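Local coordinates for putative lipoate-protein ligase A subunit 2 (Thermoplasma acidophilum DSM 1728, PDB 3R07), which is of unknown detailed function but is probably the small alpha/beta second subunit of a two-part ligase, with a fold of the SufE/NifU clan, at residues G17-T22 against I85-V90; V21-D26 against K31-S36; E44-R49 against Q72-P77; D52-S57 against D64-F69. One frame throughout, in Å; residues are numbered along the deposited sequence. Where two conformers were deposited one is given.

Contact 1: residues G17-T22 against I85-V90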
loop_
_atom_site.group_PDB
_atom_site.type_symbol
_atom_site.label_atom_id
_atom_site.label_comp_id
_atom_site.label_asym_id
_atom_site.label_seq_id
_atom_site.Cartn_x
_atom_site.Cartn_y
_atom_site.Cartn_z
ATOM N N GLY B 17 -7.005 -9.446 -0.302
ATOM C CA GLY B 17 -6.827 -8.933 1.047
ATOM C C GLY B 17 -7.136 -9.856 2.212
ATOM O O GLY B 17 -7.503 -11.020 2.040
ATOM N N LEU B 18 -6.965 -9.312 3.409
ATOM C CA LEU B 18 -7.065 -10.073 4.629
ATOM C C LEU B 18 -7.679 -9.141 5.659
ATOM O O LEU B 18 -7.097 -8.128 5.994
ATOM C CB LEU B 18 -5.673 -10.565 5.055
ATOM C CG LEU B 18 -5.531 -11.579 6.204
ATOM C CD1 LEU B 18 -5.771 -13.040 5.780
ATOM C CD2 LEU B 18 -4.165 -11.475 6.869
ATOM N N ILE B 19 -8.877 -9.459 6.126
ATOM C CA ILE B 19 -9.499 -8.698 7.207
ATOM C C ILE B 19 -9.214 -9.352 8.563
ATOM O O ILE B 19 -9.471 -10.538 8.747
ATOM C CB ILE B 19 -11.013 -8.552 6.995
ATOM C CG1 ILE B 19 -11.314 -8.282 5.509
ATOM C CG2 ILE B 19 -11.567 -7.464 7.929
ATOM C CD1 ILE B 19 -12.741 -7.907 5.196
ATOM N N ARG B 20 -8.623 -8.598 9.488
ATOM C CA ARG B 20 -8.439 -9.076 10.870
ATOM C C ARG B 20 -9.420 -8.331 11.721
ATOM O O ARG B 20 -9.564 -7.115 11.582
ATOM C CB ARG B 20 -7.052 -8.807 11.409
ATOM C CG ARG B 20 -5.911 -9.160 10.509
ATOM C CD ARG B 20 -4.634 -9.090 11.280
ATOM N NE ARG B 20 -3.474 -9.335 10.440
ATOM C CZ ARG B 20 -3.003 -10.536 10.109
ATOM N NH1 ARG B 20 -3.608 -11.635 10.534
ATOM N NH2 ARG B 20 -1.924 -10.644 9.341
ATOM N N VAL B 21 -10.102 -9.059 12.599
ATOM C CA VAL B 21 -11.057 -8.446 13.524
ATOM C C VAL B 21 -10.732 -8.841 14.953
ATOM O O VAL B 21 -10.346 -9.979 15.187
ATOM C CB VAL B 21 -12.516 -8.866 13.213
ATOM C CG1 VAL B 21 -13.421 -8.166 14.150
ATOM C CG2 VAL B 21 -12.916 -8.492 11.816
ATOM N N THR B 22 -10.872 -7.912 15.894
ATOM C CA THR B 22 -10.904 -8.262 17.325
ATOM C C THR B 22 -12.192 -7.743 17.986
ATOM O O THR B 22 -12.438 -6.529 18.010
ATOM C CB THR B 22 -9.656 -7.762 18.111
ATOM O OG1 THR B 22 -8.539 -8.603 17.816
ATOM C CG2 THR B 22 -9.900 -7.808 19.651
ATOM N N ILE B 85 -18.684 -9.850 6.729
ATOM C CA ILE B 85 -19.599 -10.762 7.407
ATOM C C ILE B 85 -18.840 -12.005 7.879
ATOM O O ILE B 85 -18.889 -12.336 9.058
ATOM C CB ILE B 85 -20.831 -11.086 6.507
ATOM C CG1 ILE B 85 -21.891 -10.000 6.710
ATOM C CG2 ILE B 85 -21.415 -12.490 6.782
ATOM C CD1 ILE B 85 -22.440 -9.431 5.422
ATOM N N GLN B 86 -18.117 -12.668 6.976
ATOM C CA GLN B 86 -17.291 -13.809 7.367
ATOM C C GLN B 86 -16.243 -13.436 8.426
ATOM O O GLN B 86 -16.009 -14.198 9.363
ATOM C CB GLN B 86 -16.621 -14.480 6.153
ATOM C CG GLN B 86 -17.559 -15.259 5.205
ATOM C CD GLN B 86 -18.654 -16.043 5.932
ATOM O OE1 GLN B 86 -19.842 -15.758 5.774
ATOM N NE2 GLN B 86 -18.257 -17.021 6.738
ATOM N N ALA B 87 -15.632 -12.260 8.274
ATOM C CA ALA B 87 -14.602 -11.764 9.196
ATOM C C ALA B 87 -15.126 -11.579 10.615
ATOM O O ALA B 87 -14.496 -11.982 11.587
ATOM C CB ALA B 87 -14.045 -10.449 8.682
ATOM N N LEU B 88 -16.303 -10.978 10.692
ATOM C CA LEU B 88 -16.946 -10.573 11.922
ATOM C C LEU B 88 -17.823 -11.649 12.576
ATOM O O LEU B 88 -18.407 -11.392 13.629
ATOM C CB LEU B 88 -17.828 -9.387 11.582
ATOM C CG LEU B 88 -17.885 -8.163 12.465
ATOM C CD1 LEU B 88 -16.498 -7.733 12.843
ATOM C CD2 LEU B 88 -18.544 -7.084 11.644
ATOM N N ARG B 89 -17.939 -12.827 11.953
ATOM C CA ARG B 89 -18.826 -13.891 12.453
ATOM C C ARG B 89 -18.095 -14.912 13.274
ATOM O O ARG B 89 -17.091 -15.473 12.829
ATOM C CB ARG B 89 -19.559 -14.625 11.327
ATOM C CG ARG B 89 -20.936 -14.072 11.023
ATOM C CD ARG B 89 -21.958 -14.327 12.153
ATOM N NE ARG B 89 -22.923 -13.222 12.247
ATOM C CZ ARG B 89 -23.958 -13.025 11.420
ATOM N NH1 ARG B 89 -24.207 -13.866 10.413
ATOM N NH2 ARG B 89 -24.754 -11.972 11.605
ATOM N N VAL B 90 -18.631 -15.160 14.466
ATOM C CA VAL B 90 -18.068 -16.139 15.390
ATOM C C VAL B 90 -18.671 -17.535 15.145
ATOM O O VAL B 90 -17.967 -18.450 14.694
ATOM C CB VAL B 90 -18.184 -15.668 16.889
ATOM C CG1 VAL B 90 -19.629 -15.224 17.250
ATOM C CG2 VAL B 90 -17.648 -16.736 17.853
#

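Contact 2: residues V21-D26 against K31-S36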
loop_
_atom_site.group_PDB
_atom_site.type_symbol
_atom_site.label_atom_id
_atom_site.label_comp_id
_atom_site.label_asym_id
_atom_site.label_seq_id
_atom_site.Cartn_x
_atom_site.Cartn_y
_atom_site.Cartn_z
ATOM N N VAL B 21 -10.102 -9.059 12.599
ATOM C CA VAL B 21 -11.057 -8.446 13.524
ATOM C C VAL B 21 -10.732 -8.841 14.953
ATOM O O VAL B 21 -10.346 -9.979 15.187
ATOM C CB VAL B 21 -12.516 -8.866 13.213
ATOM C CG1 VAL B 21 -13.421 -8.166 14.150
ATOM C CG2 VAL B 21 -12.916 -8.492 11.816
ATOM N N THR B 22 -10.872 -7.912 15.894
ATOM C CA THR B 22 -10.904 -8.262 17.325
ATOM C C THR B 22 -12.192 -7.743 17.986
ATOM O O THR B 22 -12.438 -6.529 18.010
ATOM C CB THR B 22 -9.656 -7.762 18.111
ATOM O OG1 THR B 22 -8.539 -8.603 17.816
ATOM C CG2 THR B 22 -9.900 -7.808 19.651
ATOM N N LEU B 23 -13.015 -8.661 18.503
ATOM C CA LEU B 23 -14.259 -8.273 19.173
ATOM C C LEU B 23 -14.231 -8.549 20.653
ATOM O O LEU B 23 -13.745 -9.582 21.102
ATOM C CB LEU B 23 -15.463 -8.990 18.586
ATOM C CG LEU B 23 -15.995 -8.478 17.263
ATOM C CD1 LEU B 23 -15.562 -9.464 16.225
ATOM C CD2 LEU B 23 -17.504 -8.395 17.302
ATOM N N ASP B 24 -14.779 -7.607 21.397
ATOM C CA ASP B 24 -14.925 -7.671 22.841
ATOM C C ASP B 24 -16.430 -7.783 23.113
ATOM O O ASP B 24 -17.177 -6.836 22.852
ATOM C CB ASP B 24 -14.379 -6.370 23.401
ATOM C CG ASP B 24 -14.066 -6.434 24.861
ATOM O OD1 ASP B 24 -14.638 -7.281 25.593
ATOM O OD2 ASP B 24 -13.242 -5.595 25.283
ATOM N N LEU B 25 -16.886 -8.941 23.589
ATOM C CA LEU B 25 -18.335 -9.190 23.738
ATOM C C LEU B 25 -18.820 -9.261 25.191
ATOM O O LEU B 25 -18.331 -10.057 25.989
ATOM C CB LEU B 25 -18.760 -10.472 23.021
ATOM C CG LEU B 25 -18.402 -10.760 21.572
ATOM C CD1 LEU B 25 -19.011 -12.092 21.157
ATOM C CD2 LEU B 25 -18.878 -9.636 20.656
ATOM N N ASP B 26 -19.792 -8.416 25.509
ATOM C CA ASP B 26 -20.472 -8.459 26.790
ATOM C C ASP B 26 -21.853 -9.058 26.542
ATOM O O ASP B 26 -22.767 -8.389 26.069
ATOM C CB ASP B 26 -20.560 -7.051 27.391
ATOM C CG ASP B 26 -21.380 -7.007 28.678
ATOM O OD1 ASP B 26 -22.261 -7.890 28.861
ATOM O OD2 ASP B 26 -21.146 -6.083 29.506
ATOM N N LYS B 31 -18.830 -4.591 22.925
ATOM C CA LYS B 31 -18.274 -3.623 23.853
ATOM C C LYS B 31 -17.174 -2.852 23.152
ATOM O O LYS B 31 -17.047 -1.638 23.311
ATOM C CB LYS B 31 -17.733 -4.339 25.091
ATOM C CG LYS B 31 -17.215 -3.431 26.183
ATOM C CD LYS B 31 -16.811 -4.219 27.428
ATOM C CE LYS B 31 -16.238 -3.257 28.492
ATOM N NZ LYS B 31 -16.106 -3.882 29.860
ATOM N N ASP B 32 -16.361 -3.584 22.393
ATOM C CA ASP B 32 -15.344 -2.987 21.560
ATOM C C ASP B 32 -15.097 -3.781 20.284
ATOM O O ASP B 32 -15.422 -4.978 20.196
ATOM C CB ASP B 32 -14.044 -2.808 22.317
ATOM C CG ASP B 32 -13.336 -1.522 21.931
ATOM O OD1 ASP B 32 -13.781 -0.854 20.956
ATOM O OD2 ASP B 32 -12.343 -1.169 22.616
ATOM N N ILE B 33 -14.536 -3.092 19.290
ATOM C CA ILE B 33 -14.165 -3.718 18.033
ATOM C C ILE B 33 -12.983 -2.985 17.399
ATOM O O ILE B 33 -12.837 -1.759 17.503
ATOM C CB ILE B 33 -15.406 -3.917 17.065
ATOM C CG1 ILE B 33 -14.991 -4.570 15.737
ATOM C CG2 ILE B 33 -16.204 -2.617 16.878
ATOM C CD1 ILE B 33 -16.130 -4.999 14.863
ATOM N N HIS B 34 -12.112 -3.762 16.776
ATOM C CA HIS B 34 -10.981 -3.213 16.082
ATOM C C HIS B 34 -10.872 -3.989 14.793
ATOM O O HIS B 34 -10.800 -5.208 14.811
ATOM C CB HIS B 34 -9.723 -3.277 16.958
ATOM C CG HIS B 34 -8.439 -3.189 16.187
ATOM N ND1 HIS B 34 -8.039 -2.046 15.514
ATOM C CD2 HIS B 34 -7.459 -4.108 15.985
ATOM C CE1 HIS B 34 -6.877 -2.274 14.924
ATOM N NE2 HIS B 34 -6.501 -3.516 15.198
ATOM N N ILE B 35 -10.943 -3.281 13.670
ATOM C CA ILE B 35 -10.790 -3.896 12.358
ATOM C C ILE B 35 -9.467 -3.444 11.722
ATOM O O ILE B 35 -9.127 -2.259 11.726
ATOM C CB ILE B 35 -11.952 -3.556 11.423
ATOM C CG1 ILE B 35 -13.291 -3.815 12.116
ATOM C CG2 ILE B 35 -11.852 -4.363 10.154
ATOM C CD1 ILE B 35 -14.505 -3.268 11.392
ATOM N N SER B 36 -8.710 -4.395 11.184
ATOM C CA SER B 36 -7.430 -4.058 10.609
ATOM C C SER B 36 -7.135 -4.966 9.438
ATOM O O SER B 36 -7.953 -5.790 9.071
ATOM C CB SER B 36 -6.327 -4.120 11.665
ATOM O OG SER B 36 -6.138 -5.430 12.152
#

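Contact 3: residues E44-R49 against Q72-P77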
loop_
_atom_site.group_PDB
_atom_site.type_symbol
_atom_site.label_atom_id
_atom_site.label_comp_id
_atom_site.label_asym_id
_atom_site.label_seq_id
_atom_site.Cartn_x
_atom_site.Cartn_y
_atom_site.Cartn_z
ATOM N N GLU B 44 -10.924 6.716 3.494
ATOM C CA GLU B 44 -10.058 5.877 4.316
ATOM C C GLU B 44 -10.568 5.836 5.764
ATOM O O GLU B 44 -10.495 4.801 6.427
ATOM C CB GLU B 44 -8.582 6.332 4.224
ATOM C CG GLU B 44 -7.939 6.225 2.820
ATOM C CD GLU B 44 -8.214 7.455 1.896
ATOM O OE1 GLU B 44 -9.152 8.257 2.156
ATOM O OE2 GLU B 44 -7.485 7.630 0.896
ATOM N N ASP B 45 -11.095 6.957 6.253
ATOM C CA ASP B 45 -11.593 7.012 7.629
ATOM C C ASP B 45 -13.010 6.457 7.809
ATOM O O ASP B 45 -13.557 6.502 8.899
ATOM C CB ASP B 45 -11.454 8.408 8.227
ATOM C CG ASP B 45 -12.073 9.479 7.359
ATOM O OD1 ASP B 45 -12.031 9.347 6.102
ATOM O OD2 ASP B 45 -12.589 10.473 7.935
ATOM N N SER B 46 -13.569 5.902 6.741
ATOM C CA SER B 46 -14.739 5.037 6.830
ATOM C C SER B 46 -14.520 3.800 7.720
ATOM O O SER B 46 -15.478 3.232 8.247
ATOM C CB SER B 46 -15.148 4.575 5.435
ATOM O OG SER B 46 -15.573 5.684 4.663
ATOM N N ILE B 47 -13.274 3.365 7.870
ATOM C CA ILE B 47 -12.964 2.292 8.792
ATOM C C ILE B 47 -13.352 2.672 10.217
ATOM O O ILE B 47 -13.781 1.831 10.986
ATOM C CB ILE B 47 -11.463 1.884 8.724
ATOM C CG1 ILE B 47 -11.243 0.513 9.373
ATOM C CG2 ILE B 47 -10.565 2.954 9.324
ATOM C CD1 ILE B 47 -11.968 -0.628 8.662
ATOM N N ASN B 48 -13.190 3.941 10.571
ATOM C CA ASN B 48 -13.586 4.411 11.902
ATOM C C ASN B 48 -15.096 4.465 12.093
ATOM O O ASN B 48 -15.578 4.317 13.205
ATOM C CB ASN B 48 -13.012 5.791 12.172
ATOM C CG ASN B 48 -11.518 5.806 12.151
ATOM O OD1 ASN B 48 -10.918 6.658 11.511
ATOM N ND2 ASN B 48 -10.900 4.854 12.845
ATOM N N ARG B 49 -15.820 4.706 11.000
ATOM C CA ARG B 49 -17.272 4.758 11.024
ATOM C C ARG B 49 -17.793 3.336 11.243
ATOM O O ARG B 49 -18.718 3.137 12.025
ATOM C CB ARG B 49 -17.849 5.373 9.725
ATOM C CG ARG B 49 -19.013 6.395 9.926
ATOM C CD ARG B 49 -19.876 6.712 8.644
ATOM N NE ARG B 49 -19.105 6.847 7.399
ATOM C CZ ARG B 49 -19.299 6.110 6.295
ATOM N NH1 ARG B 49 -20.261 5.182 6.255
ATOM N NH2 ARG B 49 -18.532 6.299 5.213
ATOM N N GLN B 72 -24.035 3.903 2.299
ATOM C CA GLN B 72 -23.580 5.298 2.373
ATOM C C GLN B 72 -22.505 5.557 1.327
ATOM O O GLN B 72 -21.941 6.643 1.278
ATOM C CB GLN B 72 -23.076 5.674 3.768
ATOM C CG GLN B 72 -24.184 5.896 4.784
ATOM C CD GLN B 72 -23.751 5.529 6.195
ATOM O OE1 GLN B 72 -23.239 6.365 6.946
ATOM N NE2 GLN B 72 -23.960 4.268 6.563
ATOM N N GLY B 73 -22.235 4.541 0.503
ATOM C CA GLY B 73 -21.332 4.645 -0.645
ATOM C C GLY B 73 -19.860 4.528 -0.301
ATOM O O GLY B 73 -19.118 5.496 -0.438
ATOM N N VAL B 74 -19.441 3.342 0.138
ATOM C CA VAL B 74 -18.047 3.087 0.494
ATOM C C VAL B 74 -17.438 2.142 -0.549
ATOM O O VAL B 74 -18.070 1.165 -0.951
ATOM C CB VAL B 74 -17.924 2.551 1.962
ATOM C CG1 VAL B 74 -16.512 2.082 2.288
ATOM C CG2 VAL B 74 -18.332 3.635 2.965
ATOM N N ILE B 75 -16.225 2.449 -1.006
ATOM C CA ILE B 75 -15.578 1.657 -2.057
ATOM C C ILE B 75 -14.461 0.787 -1.465
ATOM O O ILE B 75 -13.507 1.294 -0.867
ATOM C CB ILE B 75 -15.032 2.546 -3.218
ATOM C CG1 ILE B 75 -16.074 3.578 -3.665
ATOM C CG2 ILE B 75 -14.581 1.688 -4.403
ATOM C CD1 ILE B 75 -15.846 5.001 -3.104
ATOM N N THR B 76 -14.575 -0.521 -1.647
ATOM C CA THR B 76 -13.704 -1.453 -0.956
ATOM C C THR B 76 -13.195 -2.510 -1.926
ATOM O O THR B 76 -13.511 -3.687 -1.780
ATOM C CB THR B 76 -14.440 -2.098 0.253
ATOM O OG1 THR B 76 -14.894 -1.077 1.154
ATOM C CG2 THR B 76 -13.525 -3.002 1.015
ATOM N N PRO B 77 -12.382 -2.087 -2.915
ATOM C CA PRO B 77 -11.948 -2.878 -4.069
ATOM C C PRO B 77 -11.508 -4.282 -3.741
ATOM O O PRO B 77 -10.618 -4.461 -2.918
ATOM C CB PRO B 77 -10.758 -2.080 -4.596
ATOM C CG PRO B 77 -11.138 -0.693 -4.317
ATOM C CD PRO B 77 -11.810 -0.727 -2.970
#

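Contact 4: residues D52-S57 against D64-F69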
loop_
_atom_site.group_PDB
_atom_site.type_symbol
_atom_site.label_atom_id
_atom_site.label_comp_id
_atom_site.label_asym_id
_atom_site.label_seq_id
_atom_site.Cartn_x
_atom_site.Cartn_y
_atom_site.Cartn_z
ATOM N N ASP B 52 -17.365 2.381 14.827
ATOM C CA ASP B 52 -18.282 3.182 15.651
ATOM C C ASP B 52 -19.715 2.677 15.587
ATOM O O ASP B 52 -20.455 2.772 16.563
ATOM C CB ASP B 52 -18.240 4.654 15.232
ATOM C CG ASP B 52 -16.958 5.352 15.674
ATOM O OD1 ASP B 52 -16.154 4.704 16.395
ATOM O OD2 ASP B 52 -16.759 6.542 15.299
ATOM N N MET B 53 -20.085 2.140 14.431
ATOM C CA MET B 53 -21.432 1.660 14.189
ATOM C C MET B 53 -21.678 0.348 14.900
ATOM O O MET B 53 -22.683 0.199 15.580
ATOM C CB MET B 53 -21.689 1.532 12.688
ATOM C CG MET B 53 -21.864 2.896 12.004
ATOM S SD MET B 53 -21.943 2.787 10.205
ATOM C CE MET B 53 -22.468 4.479 9.874
ATOM N N LEU B 54 -20.742 -0.584 14.761
ATOM C CA LEU B 54 -20.807 -1.870 15.445
ATOM C C LEU B 54 -20.739 -1.758 16.985
ATOM O O LEU B 54 -21.388 -2.533 17.690
ATOM C CB LEU B 54 -19.740 -2.815 14.891
ATOM C CG LEU B 54 -19.966 -3.253 13.440
ATOM C CD1 LEU B 54 -18.660 -3.532 12.689
ATOM C CD2 LEU B 54 -20.869 -4.455 13.379
ATOM N N ARG B 55 -19.977 -0.788 17.492
ATOM C CA ARG B 55 -19.896 -0.494 18.924
ATOM C C ARG B 55 -21.014 0.473 19.440
ATOM O O ARG B 55 -21.087 1.641 19.016
ATOM C CB ARG B 55 -18.507 0.081 19.225
ATOM C CG ARG B 55 -18.139 0.124 20.712
ATOM C CD ARG B 55 -16.740 0.708 21.021
ATOM N NE ARG B 55 -16.499 1.928 20.271
ATOM C CZ ARG B 55 -15.629 2.044 19.272
ATOM N NH1 ARG B 55 -14.874 1.018 18.923
ATOM N NH2 ARG B 55 -15.511 3.198 18.625
ATOM N N GLY B 56 -21.918 0.022 20.314
ATOM C CA GLY B 56 -22.165 -1.365 20.624
ATOM C C GLY B 56 -23.583 -1.689 20.208
ATOM O O GLY B 56 -24.542 -1.204 20.794
ATOM N N SER B 57 -23.697 -2.484 19.159
ATOM C CA SER B 57 -24.947 -3.056 18.717
ATOM C C SER B 57 -24.963 -4.477 19.213
ATOM O O SER B 57 -24.201 -4.835 20.093
ATOM C CB SER B 57 -24.996 -3.073 17.189
ATOM O OG SER B 57 -24.784 -1.781 16.647
ATOM N N ASP B 64 -27.185 -5.931 9.219
ATOM C CA ASP B 64 -27.890 -4.651 9.134
ATOM C C ASP B 64 -26.894 -3.502 9.043
ATOM O O ASP B 64 -27.048 -2.612 8.213
ATOM C CB ASP B 64 -28.810 -4.431 10.352
ATOM C CG ASP B 64 -29.964 -5.441 10.430
ATOM O OD1 ASP B 64 -29.960 -6.439 9.657
ATOM O OD2 ASP B 64 -30.870 -5.228 11.283
ATOM N N ILE B 65 -25.879 -3.551 9.903
ATOM C CA ILE B 65 -24.851 -2.519 10.028
ATOM C C ILE B 65 -23.906 -2.525 8.809
ATOM O O ILE B 65 -23.546 -1.464 8.306
ATOM C CB ILE B 65 -24.059 -2.684 11.373
ATOM C CG1 ILE B 65 -25.004 -2.667 12.589
ATOM C CG2 ILE B 65 -22.924 -1.659 11.507
ATOM C CD1 ILE B 65 -25.406 -1.279 13.103
ATOM N N ILE B 66 -23.534 -3.713 8.332
ATOM C CA ILE B 66 -22.631 -3.833 7.187
ATOM C C ILE B 66 -23.276 -3.246 5.916
ATOM O O ILE B 66 -22.709 -2.331 5.273
ATOM C CB ILE B 66 -22.151 -5.295 6.965
ATOM C CG1 ILE B 66 -20.846 -5.589 7.708
ATOM C CG2 ILE B 66 -21.822 -5.545 5.508
ATOM C CD1 ILE B 66 -20.613 -4.787 8.951
ATOM N N ARG B 67 -24.467 -3.766 5.584
ATOM C CA ARG B 67 -25.221 -3.366 4.397
ATOM C C ARG B 67 -25.557 -1.887 4.451
ATOM O O ARG B 67 -25.480 -1.210 3.430
ATOM C CB ARG B 67 -26.490 -4.214 4.226
ATOM C CG ARG B 67 -26.231 -5.720 4.079
ATOM C CD ARG B 67 -27.473 -6.480 3.549
ATOM N NE ARG B 67 -27.484 -7.915 3.894
ATOM C CZ ARG B 67 -26.683 -8.852 3.364
ATOM N NH1 ARG B 67 -25.760 -8.536 2.455
ATOM N NH2 ARG B 67 -26.793 -10.120 3.757
ATOM N N ASP B 68 -25.907 -1.387 5.636
ATOM C CA ASP B 68 -26.168 0.050 5.831
ATOM C C ASP B 68 -24.947 0.865 5.410
ATOM O O ASP B 68 -25.031 1.660 4.465
ATOM C CB ASP B 68 -26.580 0.349 7.293
ATOM C CG ASP B 68 -26.319 1.813 7.725
ATOM O OD1 ASP B 68 -25.517 2.526 7.081
ATOM O OD2 ASP B 68 -26.897 2.257 8.745
ATOM N N PHE B 69 -23.842 0.648 6.140
ATOM C CA PHE B 69 -22.501 1.207 5.918
ATOM C C PHE B 69 -22.125 1.354 4.448
ATOM O O PHE B 69 -21.800 2.458 3.995
ATOM C CB PHE B 69 -21.505 0.286 6.636
ATOM C CG PHE B 69 -20.051 0.632 6.448
ATOM C CD1 PHE B 69 -19.512 1.778 7.014
ATOM C CD2 PHE B 69 -19.214 -0.237 5.762
ATOM C CE1 PHE B 69 -18.181 2.073 6.873
ATOM C CE2 PHE B 69 -17.878 0.052 5.610
ATOM C CZ PHE B 69 -17.358 1.214 6.172
#

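Contact 1: residues G17-T22 against I85-V90
Val21 and Ile19 are two residues apart on strand 18-26, and both send their side chains toward helix 83-88, where Ala87 and Leu88 receive them. Every side-chain meeting here is apolar. The Leu88 methyl CD1 sits against both branches of Val21. Val21 CG1, anti to the backbone N (chi1 -178°), reaches Leu88 CD1 at 3.4 Å, the two side chains crossing at about a right angle. Val21 CG2 is 3.8 Å from that Leu88 CD1 and also rests on Ala87 CB at 3.9 Å. Ile19 brings its CG2 methyl and the CB behind it to Ala87 CB, Ile19 CG2 at 4.0 Å. One small methyl is therefore touched by two branched residues of the strand.

With only a methyl at Ala87, the backbones can come close: Ile19 CA and Ala87 CA are 6.3 Å apart. No hydrogen bond joins the segments; Arg20, for one, turns to partners outside, its NH1 bonding Asn11 OD1.

Between these two segments the adhesion is apolar packing alone, in the manner of a two-layer alpha/beta core; polar bonds to strand 5-13, such as Arg89 O with Lys10, add to it at the helix end.

Contact 2: residues V21-D26 against K31-S36
Thr22 and His34 form a hydrogen-bonded pair at the heart of an antiparallel beta hairpin, strands 18-26 and 29-36; the axes of the two short segments approach to 4.7 Å, at 175° to each other. Backbone bonds do most of the joining. Thr22 N gives to His34 O at 2.9 Å, and His34 N returns the bond to Thr22 O. Two residues on, Asp24 N donates to Asp32 O at 3.0 Å, from a position tilted out of the carbonyl plane.

Toward the turn the ladder carries a classic beta bulge: Lys31 and Asp32 both stand opposite Asp24. Lys31 N binds Asp24 O at 2.8 Å, and Asp32 N reaches that same Asp24 O by a weak bond of 3.4 Å.

Apolar contacts line the face of Val21, Leu23 and Ile33, which looks to the helices. Ile33 CD1 lies 4.2 Å from both Val21 CG1 and Leu23 CG, so the end of one isoleucine bridges two residues of the facing strand.

The face of Thr22, Asp24, Asp32 and His34 is polar, and Thr22 OG1 bonds to Ser9 of the neighbouring strand. Asp24 and Lys31 point the same way, side by side, with charged ends not in contact. Asp24 OD2 and Asp32 OD2 are 5.2 Å apart, like charges that Lys31 and the salt bridge from Asp32 OD1 to Arg55 probably offset. Asp32 OD1 also accepts from Ile33 N at 2.9 Å, the donor sitting above the carboxylate plane.

Contact 3: residues E44-R49 against Q72-P77
Arg49 lays its guanidinium between Gln72 and Val74, the two residues of the facing loop that overlap it. Arg49 NH2 comes to the Val74 methyl CG2 at 3.5 Å, and the methyl lies at the edge of the guanidinium, near its plane. The two side chains slide past each other in opposite directions. Gln72 approaches the other terminal nitrogen. Gln72 OE1 is 3.3 Å from Arg49 NH1, obliquely placed, with the amide and guanidinium planes turned 50° against each other. The Arg49 chain is bent at chi3 (-40°), and that of Gln72 one bond earlier, at chi2.

The loop that links helices 62-70 and 83-88 closes here over the N-terminal end of helix 46-54, within the helical layer that packs on the sheet of this alpha/beta fold. Helix 62-70 has just ended, and Gly73 is the first residue to leave helical angles; with a positive phi of 81° it turns the chain between Gln72 and Val74. Beyond it the segment is irregular, and Val74 directs its side chain toward the beginning of helix 46-54.

There Val74 CG2 finds a second neighbour, Ser46, whose OG is 3.8 Å from that Val74 methyl. Ser46 OG gives a weak hydrogen bond to Pro43 O, just before the helix, and lies 3.1 Å from Arg49 NH2. Phe69 of helix 62-70 packs on Ser46, Arg49 and Val74 alike, and Met41 touches both Ser46 and Val74.

Contact 4: residues D52-S57 against D64-F69
Ile65 is the bump of this contact, and Met53, Leu54 and Ser57 shape the hollow that takes it. With chi1 -56° its CG1 lies beside the backbone N and CG2 is left anti to it. Ile65 CG2 pushes between the first two, 3.6 Å from Met53 CB and 3.9 Å from Leu54 CG. The other branch runs on to Ser57, Ile65 CD1 lying 3.6 Å from Ser57 OG.

This is the packing of two successive helices, 46-54 against 62-70, where the first has just finished: Arg55 is already outside helical angles. Ser57 turns back, its N bonded to Leu54 O and its OG weakly bonded to Met53 O, which places the hydroxyl at the rim of the hollow.

One turn beyond Ile65, Phe69 offers the next ridge. Met53, extended beyond CG, carries its sulfur there in a Met-aromatic contact, Met53 SD to Phe69 CD1 4.1 Å, approaching the ring obliquely, with the two side chains crossing at about a right angle. On the inner side Leu54 CD1 and Ile66 CD1 come together more loosely, at 4.4 Å, and both residues also pack on Leu88 of helix 83-88.

How the contacts relate
Contact 1 is the buried core, purely apolar, while contacts 2, 3 and 4 are partly buried. Contacts 1 and 2 share strand 18-26: the first sets helix 83-88 on it, the second pairs it with its neighbour through backbone bonds. Contacts 3 and 4 share helix 46-54 and join its start and end to the loop after helix 62-70 and to that helix itself, the former mixing polar groups with one methyl, the latter mostly hydrocarbon and sulfur. Leu88 of contact 1 meets Ile33 of contact 2 and Leu54 and Ile66 of contact 4, linking sheet and helices in one core; nearer the surface, the Asp32–Arg55 salt bridge ties contact 2 to contact 4.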